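Local coordinates for protein ubiquitin-like-specific protease 2 (Saccharomyces cerevisiae, PDB 5LNB) that is a cysteine protease that removes SUMO from modified proteins, represented here by a construct holding its Ulp1-type catalytic domain, at residues D55-F60 / H218-I223; L162-L167 / D235-S240; I223-E228 / K254-N259. All coordinates share one frame; numbering follows the deposited sequence.

Contact 1 (D55-F60 / H218-I223)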
loop_
_atom_site.group_PDB
_atom_site.type_symbol
_atom_site.label_atom_id
_atom_site.label_comp_id
_atom_site.label_asym_id
_atom_site.label_seq_id
_atom_site.Cartn_x
_atom_site.Cartn_y
_atom_site.Cartn_z
ATOM N N ASP A 55 -6.271 2.830 2.885
ATOM C CA ASP A 55 -5.850 3.736 1.812
ATOM C C ASP A 55 -5.350 5.064 2.376
ATOM O O ASP A 55 -4.405 5.649 1.839
ATOM C CB ASP A 55 -6.978 3.952 0.789
ATOM C CG ASP A 55 -7.263 2.697 -0.049
ATOM O OD1 ASP A 55 -6.315 1.972 -0.369
ATOM O OD2 ASP A 55 -8.433 2.419 -0.376
ATOM N N PHE A 56 -5.945 5.547 3.471
ATOM C CA PHE A 56 -5.429 6.765 4.078
ATOM C C PHE A 56 -3.985 6.589 4.532
ATOM O O PHE A 56 -3.125 7.431 4.251
ATOM C CB PHE A 56 -6.284 7.203 5.261
ATOM C CG PHE A 56 -5.680 8.350 6.014
ATOM C CD1 PHE A 56 -5.737 9.631 5.500
ATOM C CD2 PHE A 56 -5.015 8.145 7.210
ATOM C CE1 PHE A 56 -5.175 10.695 6.185
ATOM C CE2 PHE A 56 -4.445 9.207 7.889
ATOM C CZ PHE A 56 -4.527 10.482 7.372
ATOM N N PHE A 57 -3.697 5.499 5.243
ATOM C CA PHE A 57 -2.377 5.363 5.843
ATOM C C PHE A 57 -1.296 4.982 4.839
ATOM O O PHE A 57 -0.146 5.408 4.994
ATOM C CB PHE A 57 -2.426 4.352 6.977
ATOM C CG PHE A 57 -2.742 4.964 8.296
ATOM C CD1 PHE A 57 -1.897 5.924 8.842
ATOM C CD2 PHE A 57 -3.875 4.589 9.002
ATOM C CE1 PHE A 57 -2.176 6.505 10.081
ATOM C CE2 PHE A 57 -4.151 5.158 10.248
ATOM C CZ PHE A 57 -3.300 6.113 10.783
ATOM N N THR A 58 -1.610 4.191 3.813
ATOM C CA THR A 58 -0.601 3.965 2.786
ATOM C C THR A 58 -0.220 5.287 2.133
ATOM O O THR A 58 0.966 5.589 1.959
ATOM C CB THR A 58 -1.098 2.964 1.736
ATOM O OG1 THR A 58 -2.247 3.495 1.063
ATOM C CG2 THR A 58 -1.459 1.632 2.387
ATOM N N LYS A 59 -1.220 6.106 1.808
ATOM C CA LYS A 59 -0.963 7.459 1.335
ATOM C C LYS A 59 -0.177 8.258 2.366
ATOM O O LYS A 59 0.812 8.922 2.035
ATOM C CB LYS A 59 -2.289 8.141 1.016
ATOM C CG LYS A 59 -2.165 9.557 0.511
ATOM C CD LYS A 59 -1.678 9.575 -0.916
ATOM C CE LYS A 59 -1.917 10.948 -1.569
ATOM N NZ LYS A 59 -1.045 11.152 -2.761
ATOM N N PHE A 60 -0.603 8.196 3.629
ATOM C CA PHE A 60 0.035 8.987 4.675
ATOM C C PHE A 60 1.531 8.682 4.776
ATOM O O PHE A 60 2.367 9.596 4.773
ATOM C CB PHE A 60 -0.680 8.735 6.004
ATOM C CG PHE A 60 -0.159 9.568 7.135
ATOM C CD1 PHE A 60 -0.589 10.876 7.307
ATOM C CD2 PHE A 60 0.769 9.047 8.022
ATOM C CE1 PHE A 60 -0.110 11.647 8.348
ATOM C CE2 PHE A 60 1.252 9.816 9.067
ATOM C CZ PHE A 60 0.810 11.119 9.233
ATOM N N HIS A 218 -0.755 -5.045 9.246
ATOM C CA HIS A 218 0.560 -5.439 8.753
ATOM C C HIS A 218 0.859 -4.821 7.394
ATOM O O HIS A 218 1.994 -4.412 7.140
ATOM C CB HIS A 218 0.666 -6.955 8.689
ATOM C CG HIS A 218 0.791 -7.590 10.033
ATOM N ND1 HIS A 218 2.004 -7.758 10.662
ATOM C CD2 HIS A 218 -0.148 -8.077 10.879
ATOM C CE1 HIS A 218 1.809 -8.331 11.834
ATOM N NE2 HIS A 218 0.512 -8.531 11.991
ATOM N N VAL A 219 -0.142 -4.748 6.505
ATOM C CA VAL A 219 0.072 -4.097 5.214
ATOM C C VAL A 219 0.548 -2.663 5.422
ATOM O O VAL A 219 1.542 -2.226 4.831
ATOM C CB VAL A 219 -1.203 -4.140 4.351
ATOM C CG1 VAL A 219 -1.097 -3.099 3.225
ATOM C CG2 VAL A 219 -1.402 -5.524 3.746
ATOM N N ILE A 220 -0.164 -1.910 6.266
ATOM C CA ILE A 220 0.201 -0.525 6.541
ATOM C C ILE A 220 1.646 -0.441 7.024
ATOM O O ILE A 220 2.440 0.366 6.525
ATOM C CB ILE A 220 -0.779 0.087 7.558
ATOM C CG1 ILE A 220 -2.175 0.234 6.935
ATOM C CG2 ILE A 220 -0.243 1.429 8.124
ATOM C CD1 ILE A 220 -3.282 0.559 7.942
ATOM N N LEU A 221 2.018 -1.286 7.993
ATOM C CA LEU A 221 3.346 -1.151 8.579
ATOM C C LEU A 221 4.437 -1.710 7.678
ATOM O O LEU A 221 5.573 -1.225 7.724
ATOM C CB LEU A 221 3.388 -1.803 9.956
ATOM C CG LEU A 221 2.968 -0.754 11.006
ATOM C CD1 LEU A 221 1.474 -0.783 11.299
ATOM C CD2 LEU A 221 3.778 -0.853 12.263
ATOM N N ASN A 222 4.116 -2.701 6.839
ATOM C CA ASN A 222 5.107 -3.209 5.900
ATOM C C ASN A 222 5.399 -2.180 4.816
ATOM O O ASN A 222 6.565 -1.937 4.475
ATOM C CB ASN A 222 4.629 -4.532 5.295
ATOM C CG ASN A 222 4.652 -5.678 6.305
ATOM O OD1 ASN A 222 5.379 -5.629 7.304
ATOM N ND2 ASN A 222 3.853 -6.703 6.053
ATOM N N ILE A 223 4.353 -1.546 4.286
ATOM C CA ILE A 223 4.548 -0.460 3.331
ATOM C C ILE A 223 5.297 0.689 3.988
ATOM O O ILE A 223 6.236 1.252 3.414
ATOM C CB ILE A 223 3.193 -0.007 2.753
ATOM C CG1 ILE A 223 2.648 -1.093 1.808
ATOM C CG2 ILE A 223 3.341 1.343 2.056
ATOM C CD1 ILE A 223 1.261 -0.850 1.274
#

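Contact 2 (L162-L167 / D235-S240)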
loop_
_atom_site.group_PDB
_atom_site.type_symbol
_atom_site.label_atom_id
_atom_site.label_comp_id
_atom_site.label_asym_id
_atom_site.label_seq_id
_atom_site.Cartn_x
_atom_site.Cartn_y
_atom_site.Cartn_z
ATOM N N LEU A 162 6.999 -7.491 -5.910
ATOM C CA LEU A 162 7.366 -7.843 -4.542
ATOM C C LEU A 162 6.090 -7.982 -3.714
ATOM O O LEU A 162 5.417 -6.985 -3.428
ATOM C CB LEU A 162 8.309 -6.787 -3.971
ATOM C CG LEU A 162 9.528 -6.441 -4.841
ATOM C CD1 LEU A 162 10.350 -5.303 -4.221
ATOM C CD2 LEU A 162 10.411 -7.672 -5.089
ATOM N N THR A 163 5.752 -9.216 -3.342
ATOM C CA THR A 163 4.480 -9.565 -2.715
ATOM C C THR A 163 4.720 -10.019 -1.279
ATOM O O THR A 163 5.528 -10.926 -1.038
ATOM C CB THR A 163 3.779 -10.680 -3.501
ATOM O OG1 THR A 163 3.774 -10.352 -4.892
ATOM C CG2 THR A 163 2.337 -10.861 -3.035
ATOM N N PHE A 164 4.010 -9.407 -0.325
ATOM C CA PHE A 164 4.258 -9.680 1.086
ATOM C C PHE A 164 2.940 -9.800 1.847
ATOM O O PHE A 164 2.009 -9.014 1.644
ATOM C CB PHE A 164 5.163 -8.606 1.717
ATOM C CG PHE A 164 4.865 -7.197 1.255
ATOM C CD1 PHE A 164 4.120 -6.328 2.055
ATOM C CD2 PHE A 164 5.321 -6.741 0.020
ATOM C CE1 PHE A 164 3.846 -5.033 1.638
ATOM C CE2 PHE A 164 5.038 -5.449 -0.408
ATOM C CZ PHE A 164 4.304 -4.589 0.406
ATOM N N ASP A 165 2.878 -10.804 2.719
ATOM C CA ASP A 165 1.644 -11.221 3.368
ATOM C C ASP A 165 1.992 -11.682 4.775
ATOM O O ASP A 165 2.895 -12.502 4.947
ATOM C CB ASP A 165 0.985 -12.358 2.572
ATOM C CG ASP A 165 -0.345 -12.809 3.152
ATOM O OD1 ASP A 165 -0.827 -12.229 4.151
ATOM O OD2 ASP A 165 -0.922 -13.758 2.582
ATOM N N SER A 166 1.282 -11.157 5.773
ATOM C CA SER A 166 1.522 -11.584 7.141
ATOM C C SER A 166 1.023 -12.999 7.395
ATOM O O SER A 166 1.453 -13.619 8.370
ATOM C CB SER A 166 0.875 -10.609 8.130
ATOM O OG SER A 166 -0.495 -10.424 7.827
ATOM N N LEU A 167 0.134 -13.526 6.554
ATOM C CA LEU A 167 -0.234 -14.934 6.652
ATOM C C LEU A 167 0.770 -15.793 5.883
ATOM O O LEU A 167 1.530 -15.305 5.038
ATOM C CB LEU A 167 -1.654 -15.172 6.131
ATOM C CG LEU A 167 -2.744 -14.351 6.841
ATOM C CD1 LEU A 167 -4.139 -14.693 6.326
ATOM C CD2 LEU A 167 -2.674 -14.519 8.372
ATOM N N ASP A 235 16.916 -4.999 -0.682
ATOM C CA ASP A 235 18.081 -5.852 -0.476
ATOM C C ASP A 235 17.814 -6.905 0.596
ATOM O O ASP A 235 18.227 -8.060 0.452
ATOM C CB ASP A 235 19.303 -5.002 -0.126
ATOM C CG ASP A 235 19.970 -4.410 -1.359
ATOM O OD1 ASP A 235 19.963 -5.086 -2.411
ATOM O OD2 ASP A 235 20.493 -3.271 -1.289
ATOM N N VAL A 236 17.116 -6.531 1.670
ATOM C CA VAL A 236 16.771 -7.500 2.708
ATOM C C VAL A 236 15.973 -8.653 2.114
ATOM O O VAL A 236 16.291 -9.827 2.326
ATOM C CB VAL A 236 16.004 -6.816 3.854
ATOM C CG1 VAL A 236 15.515 -7.862 4.865
ATOM C CG2 VAL A 236 16.896 -5.799 4.542
ATOM N N TRP A 237 14.907 -8.331 1.379
ATOM C CA TRP A 237 14.114 -9.363 0.721
ATOM C C TRP A 237 14.948 -10.165 -0.270
ATOM O O TRP A 237 14.863 -11.396 -0.301
ATOM C CB TRP A 237 12.922 -8.729 0.007
ATOM C CG TRP A 237 11.853 -8.276 0.928
ATOM C CD1 TRP A 237 11.602 -8.743 2.194
ATOM C CD2 TRP A 237 10.870 -7.266 0.670
ATOM N NE1 TRP A 237 10.526 -8.082 2.732
ATOM C CE2 TRP A 237 10.061 -7.170 1.819
ATOM C CE3 TRP A 237 10.594 -6.436 -0.426
ATOM C CZ2 TRP A 237 8.995 -6.282 1.903
ATOM C CZ3 TRP A 237 9.540 -5.558 -0.342
ATOM C CH2 TRP A 237 8.750 -5.485 0.816
ATOM N N LYS A 238 15.757 -9.483 -1.091
ATOM C CA LYS A 238 16.527 -10.170 -2.125
ATOM C C LYS A 238 17.388 -11.277 -1.540
ATOM O O LYS A 238 17.531 -12.345 -2.142
ATOM C CB LYS A 238 17.412 -9.181 -2.884
ATOM C CG LYS A 238 17.128 -9.128 -4.371
ATOM C CD LYS A 238 17.640 -7.827 -5.003
ATOM C CE LYS A 238 16.732 -7.358 -6.153
ATOM N NZ LYS A 238 17.234 -6.110 -6.802
ATOM N N ASN A 239 17.991 -11.036 -0.379
ATOM C CA ASN A 239 18.911 -11.995 0.204
ATOM C C ASN A 239 18.244 -12.862 1.266
ATOM O O ASN A 239 18.933 -13.426 2.118
ATOM C CB ASN A 239 20.136 -11.270 0.765
ATOM C CG ASN A 239 20.979 -10.642 -0.328
ATOM O OD1 ASN A 239 21.066 -9.420 -0.448
ATOM N ND2 ASN A 239 21.586 -11.478 -1.145
ATOM N N SER A 240 16.921 -13.003 1.212
ATOM C CA SER A 240 16.218 -13.762 2.242
ATOM C C SER A 240 16.415 -15.266 2.105
ATOM O O SER A 240 15.932 -16.013 2.956
ATOM C CB SER A 240 14.724 -13.423 2.220
ATOM O OG SER A 240 14.156 -13.761 0.966
#

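Contact 3 (I223-E228 / K254-N259)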
loop_
_atom_site.group_PDB
_atom_site.type_symbol
_atom_site.label_atom_id
_atom_site.label_comp_id
_atom_site.label_asym_id
_atom_site.label_seq_id
_atom_site.Cartn_x
_atom_site.Cartn_y
_atom_site.Cartn_z
ATOM N N ILE A 223 4.353 -1.546 4.286
ATOM C CA ILE A 223 4.548 -0.460 3.331
ATOM C C ILE A 223 5.297 0.689 3.988
ATOM O O ILE A 223 6.236 1.252 3.414
ATOM C CB ILE A 223 3.193 -0.007 2.753
ATOM C CG1 ILE A 223 2.648 -1.093 1.808
ATOM C CG2 ILE A 223 3.341 1.343 2.056
ATOM C CD1 ILE A 223 1.261 -0.850 1.274
ATOM N N ARG A 224 4.903 1.047 5.208
ATOM C CA ARG A 224 5.602 2.102 5.926
ATOM C C ARG A 224 7.085 1.789 6.058
ATOM O O ARG A 224 7.936 2.650 5.811
ATOM C CB ARG A 224 4.983 2.297 7.306
ATOM C CG ARG A 224 5.736 3.312 8.147
ATOM C CD ARG A 224 5.120 3.478 9.523
ATOM N NE ARG A 224 5.845 4.477 10.294
ATOM C CZ ARG A 224 5.638 4.721 11.586
ATOM N NH1 ARG A 224 4.733 4.022 12.260
ATOM N NH2 ARG A 224 6.343 5.657 12.206
ATOM N N LYS A 225 7.415 0.557 6.456
ATOM C CA LYS A 225 8.820 0.191 6.606
ATOM C C LYS A 225 9.546 0.263 5.267
ATOM O O LYS A 225 10.666 0.774 5.183
ATOM C CB LYS A 225 8.944 -1.206 7.210
ATOM C CG LYS A 225 10.374 -1.721 7.304
ATOM C CD LYS A 225 11.238 -0.862 8.215
ATOM C CE LYS A 225 10.609 -0.727 9.601
ATOM N NZ LYS A 225 11.557 -0.139 10.598
ATOM N N PHE A 226 8.921 -0.250 4.205
ATOM C CA PHE A 226 9.558 -0.216 2.891
ATOM C C PHE A 226 9.993 1.202 2.525
ATOM O O PHE A 226 11.115 1.415 2.050
ATOM C CB PHE A 226 8.602 -0.782 1.834
ATOM C CG PHE A 226 9.167 -0.784 0.437
ATOM C CD1 PHE A 226 9.082 0.357 -0.365
ATOM C CD2 PHE A 226 9.774 -1.926 -0.083
ATOM C CE1 PHE A 226 9.602 0.360 -1.660
ATOM C CE2 PHE A 226 10.296 -1.933 -1.376
ATOM C CZ PHE A 226 10.212 -0.786 -2.171
ATOM N N PHE A 227 9.133 2.191 2.768
ATOM C CA PHE A 227 9.407 3.552 2.323
ATOM C C PHE A 227 10.188 4.385 3.331
ATOM O O PHE A 227 10.501 5.542 3.044
ATOM C CB PHE A 227 8.109 4.246 1.944
ATOM C CG PHE A 227 7.600 3.823 0.605
ATOM C CD1 PHE A 227 8.139 4.365 -0.553
ATOM C CD2 PHE A 227 6.617 2.853 0.496
ATOM C CE1 PHE A 227 7.689 3.959 -1.793
ATOM C CE2 PHE A 227 6.161 2.450 -0.736
ATOM C CZ PHE A 227 6.701 2.996 -1.887
ATOM N N GLU A 228 10.552 3.825 4.479
ATOM C CA GLU A 228 11.627 4.449 5.236
ATOM C C GLU A 228 12.987 4.217 4.577
ATOM O O GLU A 228 13.906 5.014 4.794
ATOM C CB GLU A 228 11.611 3.944 6.680
ATOM C CG GLU A 228 10.307 4.300 7.381
ATOM C CD GLU A 228 10.185 3.748 8.799
ATOM O OE1 GLU A 228 10.839 2.724 9.123
ATOM O OE2 GLU A 228 9.419 4.353 9.589
ATOM N N LYS A 254 13.423 -8.526 13.076
ATOM C CA LYS A 254 14.058 -7.327 13.607
ATOM C C LYS A 254 13.897 -6.156 12.644
ATOM O O LYS A 254 13.495 -5.058 13.046
ATOM C CB LYS A 254 15.535 -7.604 13.886
ATOM C CG LYS A 254 16.280 -6.456 14.549
ATOM C CD LYS A 254 17.640 -6.920 15.060
ATOM C CE LYS A 254 18.484 -5.756 15.569
ATOM N NZ LYS A 254 18.852 -4.805 14.478
ATOM N N TYR A 255 14.182 -6.387 11.358
ATOM C CA TYR A 255 14.123 -5.312 10.376
ATOM C C TYR A 255 12.755 -4.644 10.356
ATOM O O TYR A 255 12.664 -3.416 10.264
ATOM C CB TYR A 255 14.466 -5.841 8.979
ATOM C CG TYR A 255 14.652 -4.725 7.973
ATOM C CD1 TYR A 255 15.819 -3.975 7.955
ATOM C CD2 TYR A 255 13.650 -4.402 7.056
ATOM C CE1 TYR A 255 15.991 -2.936 7.050
ATOM C CE2 TYR A 255 13.812 -3.355 6.136
ATOM C CZ TYR A 255 14.985 -2.633 6.144
ATOM O OH TYR A 255 15.174 -1.609 5.247
ATOM N N PHE A 256 11.679 -5.439 10.430
ATOM C CA PHE A 256 10.310 -4.943 10.355
ATOM C C PHE A 256 9.683 -4.694 11.730
ATOM O O PHE A 256 8.452 -4.579 11.821
ATOM C CB PHE A 256 9.431 -5.912 9.558
ATOM C CG PHE A 256 9.680 -5.881 8.076
ATOM C CD1 PHE A 256 9.044 -4.945 7.265
ATOM C CD2 PHE A 256 10.553 -6.793 7.486
ATOM C CE1 PHE A 256 9.275 -4.914 5.892
ATOM C CE2 PHE A 256 10.789 -6.767 6.114
ATOM C CZ PHE A 256 10.145 -5.822 5.313
ATOM N N ASP A 257 10.491 -4.617 12.792
ATOM C CA ASP A 257 10.007 -4.260 14.136
ATOM C C ASP A 257 8.848 -5.150 14.588
ATOM O O ASP A 257 7.797 -4.667 15.028
ATOM C CB ASP A 257 9.592 -2.789 14.205
ATOM C CG ASP A 257 10.687 -1.847 13.751
ATOM O OD1 ASP A 257 10.354 -0.825 13.119
ATOM O OD2 ASP A 257 11.876 -2.134 14.017
ATOM N N LYS A 258 9.039 -6.470 14.496
ATOM C CA LYS A 258 7.948 -7.358 14.873
ATOM C C LYS A 258 7.510 -7.135 16.320
ATOM O O LYS A 258 6.325 -7.288 16.636
ATOM C CB LYS A 258 8.334 -8.818 14.658
ATOM C CG LYS A 258 7.194 -9.775 14.994
ATOM C CD LYS A 258 7.530 -11.223 14.698
ATOM C CE LYS A 258 6.331 -12.135 14.986
ATOM N NZ LYS A 258 6.671 -13.568 14.719
ATOM N N ASN A 259 8.437 -6.762 17.209
ATOM C CA ASN A 259 8.081 -6.604 18.619
ATOM C C ASN A 259 7.087 -5.472 18.847
ATOM O O ASN A 259 6.394 -5.469 19.869
ATOM C CB ASN A 259 9.336 -6.376 19.469
ATOM C CG ASN A 259 10.041 -5.069 19.134
ATOM O OD1 ASN A 259 10.088 -4.654 17.979
ATOM N ND2 ASN A 259 10.589 -4.414 20.150
HETATM O O HOH W 1 13.690 0.568 5.993
#

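Contact 1 (D55-F60 / H218-I223)
The ring of Phe57 is the flat group nearest helix 215-228: one face carries CD2 of Phe56, 4.0 Å above the plane and over its centre, while CD1 of Ile220 comes in obliquely from the opposing helix. The Phe56 ring has in turn CB of Phe60 over one face, toward the rim, so Phe57 is backed by Phe56, and Phe56 by the CB of Phe60. This is helix-on-helix packing in the core of the papain-like fold of the Ulp1 family, with two segments that run in broadly the same direction. The short side chain of Thr58 is consistent with the close approach of the helices: its CA lies 5.9 Å from the CA of Ile220.

Ile220 makes its closest contacts with the beta carbon of Phe57, although its CD1 also lies obliquely to the ring. Its CG2 lies 3.8 Å from CB of Phe57, and CD1 touches the same CB at 4.0 Å, so one methylene is held by two methyls. The Phe57 ring itself leads away, toward Leu272 of helix 264-285.

Thr58 has OG1 in the crowded position between backbone N and carbonyl carbon (chi1 63°), where it makes a weak hydrogen bond to Leu54 O. That rotation puts the methyl, rather than the hydroxyl, on the side of Ile223. The interface is accordingly apolar, with no hydrogen bond across it. Ile223 also rests on Ser125 of strand 122-129, and its far methyl reaches back to the threonine, CD1 to Thr58 CG2 at 3.8 Å.

Contact 2 (L162-L167 / D235-S240)
Leu162 and Trp237 mark the nearest backbone approach, with CA atoms 8.7 Å apart, a spacing bridged by side chains. Residues 162-164 are extended and belong to strand 159-164 of the mixed sheet in this papain-like fold, between strands 122-129 and 199-203. Opposite them helix 230-238 is ending: Asn239 is the first residue to leave helical angles. The carbonyl O of Trp237 is gripped twice there, by Ser240 OG at 2.8 Å, in the carbonyl plane, and by the Ser240 backbone N.

Alternation along the strand sends Leu162 and Phe164 toward the helix and Thr163 away, and the indole takes up both. Leu162 meets it at the edge, near its plane, with CD1 4.0 Å from Trp237 CE3 and CB equally near CZ3. In Phe164, CG sits between the backbone N and the carbonyl carbon (chi1 40°), which turns the ring toward the indole. It makes an offset pair with the six-membered ring: the planes differ by 26°, but the rings are slid so far, with centroids 5.2 Å apart, that they barely overlap. The touch is therefore local, Phe164 CD2 to Trp237 CH2 at 3.7 Å. At the other end of the indole, NE1 gives a weak hydrogen bond to Pro205 O. Replacing the indole with the methyl of an alanine is likely to open a gap between helix 230-238 and the sheet, leaving Leu162 and Phe164 without their shared partner and Pro205 O without that donor.

Next along the chain, Asp165 accepts from His122 and His171; the pairing with His122 is consistent with the Cys-His-Asp triad of Ulp1-type proteases. The loop is folded there by an Asx turn, in which Leu167 N meets Asp165 OD1 at 2.9 Å from above the carboxylate plane.

Contact 3 (I223-E228 / K254-N259)
Lys225 lays its whole side chain against the bend 255-257, and its ammonium shows how one donor can serve two acids. Lys225 NZ gives Asp257 OD1 a hydrogen bond of 2.9 Å that is part of a salt bridge, meeting the oxygen 41° out of the carboxylate plane. A second, weak bond runs from Lys225 NZ to Glu228 OE1 on the same helix, at 3.3 Å. Glu228 in turn reaches Arg224 through OE2, a long salt bridge, so four charged residues form one network. The positive charge of the lysine lies close to both acids and would be expected to ease the repulsion between Glu228 and Asp257.

The lysine gets there by folding. CG starts opposite the backbone N (chi1 175°), and bends at chi2 and chi3 then bring the chain round over the tyrosine carbonyl, with Lys225 CE 3.4 Å from Tyr255 O. Along the way Lys225 CG packs 3.5 Å from Phe256 CD1, obliquely to the ring. CE2 of Tyr255 also lies near that CG, at roughly a right angle to the direction of Phe256. The two aromatic neighbours also touch each other, CD2 of Tyr255 standing over one face of the Phe256 ring, toward its rim.

The backbone O of Lys225 is satisfied as well: it accepts from Glu228 N and from a water at 3.1 Å. That water also donates to Tyr255 OH, at 2.7 Å, and the same hydroxyl bonds to Glu232 and Thr233 of the next helix. Asp257 owes its position to its backbone, whose N bonds to Lys254 O and whose phi is positive (54°). The arrangement is that of a Schellman motif closing helix 245-255, whose C-prime residue is tied by a salt-bridge network to the later turns of helix 215-228.

All three contacts lie within the family's catalytic domain; contacts 1 and 3 share helix 215-228, and contact 2 lies beside it. Contact 1 sets that helix against helix 51-67, about 5 Å from the chain's centre. Contact 3 uses the helix's later turns and shares Ile223 with contact 1; their centres are about 11 Å apart. Contact 2, its centre about 16 Å from that of contact 1 and about 11 Å from that of contact 3, joins the sheet to helix 230-238. Along the chain, contact 1 closes before contact 3 opens, whereas contact 2 interlaces with both. Phe164 touches Asn222 and Ile223, and Trp237 touches Phe226 and Phe256, so sheet and helices form one continuous core.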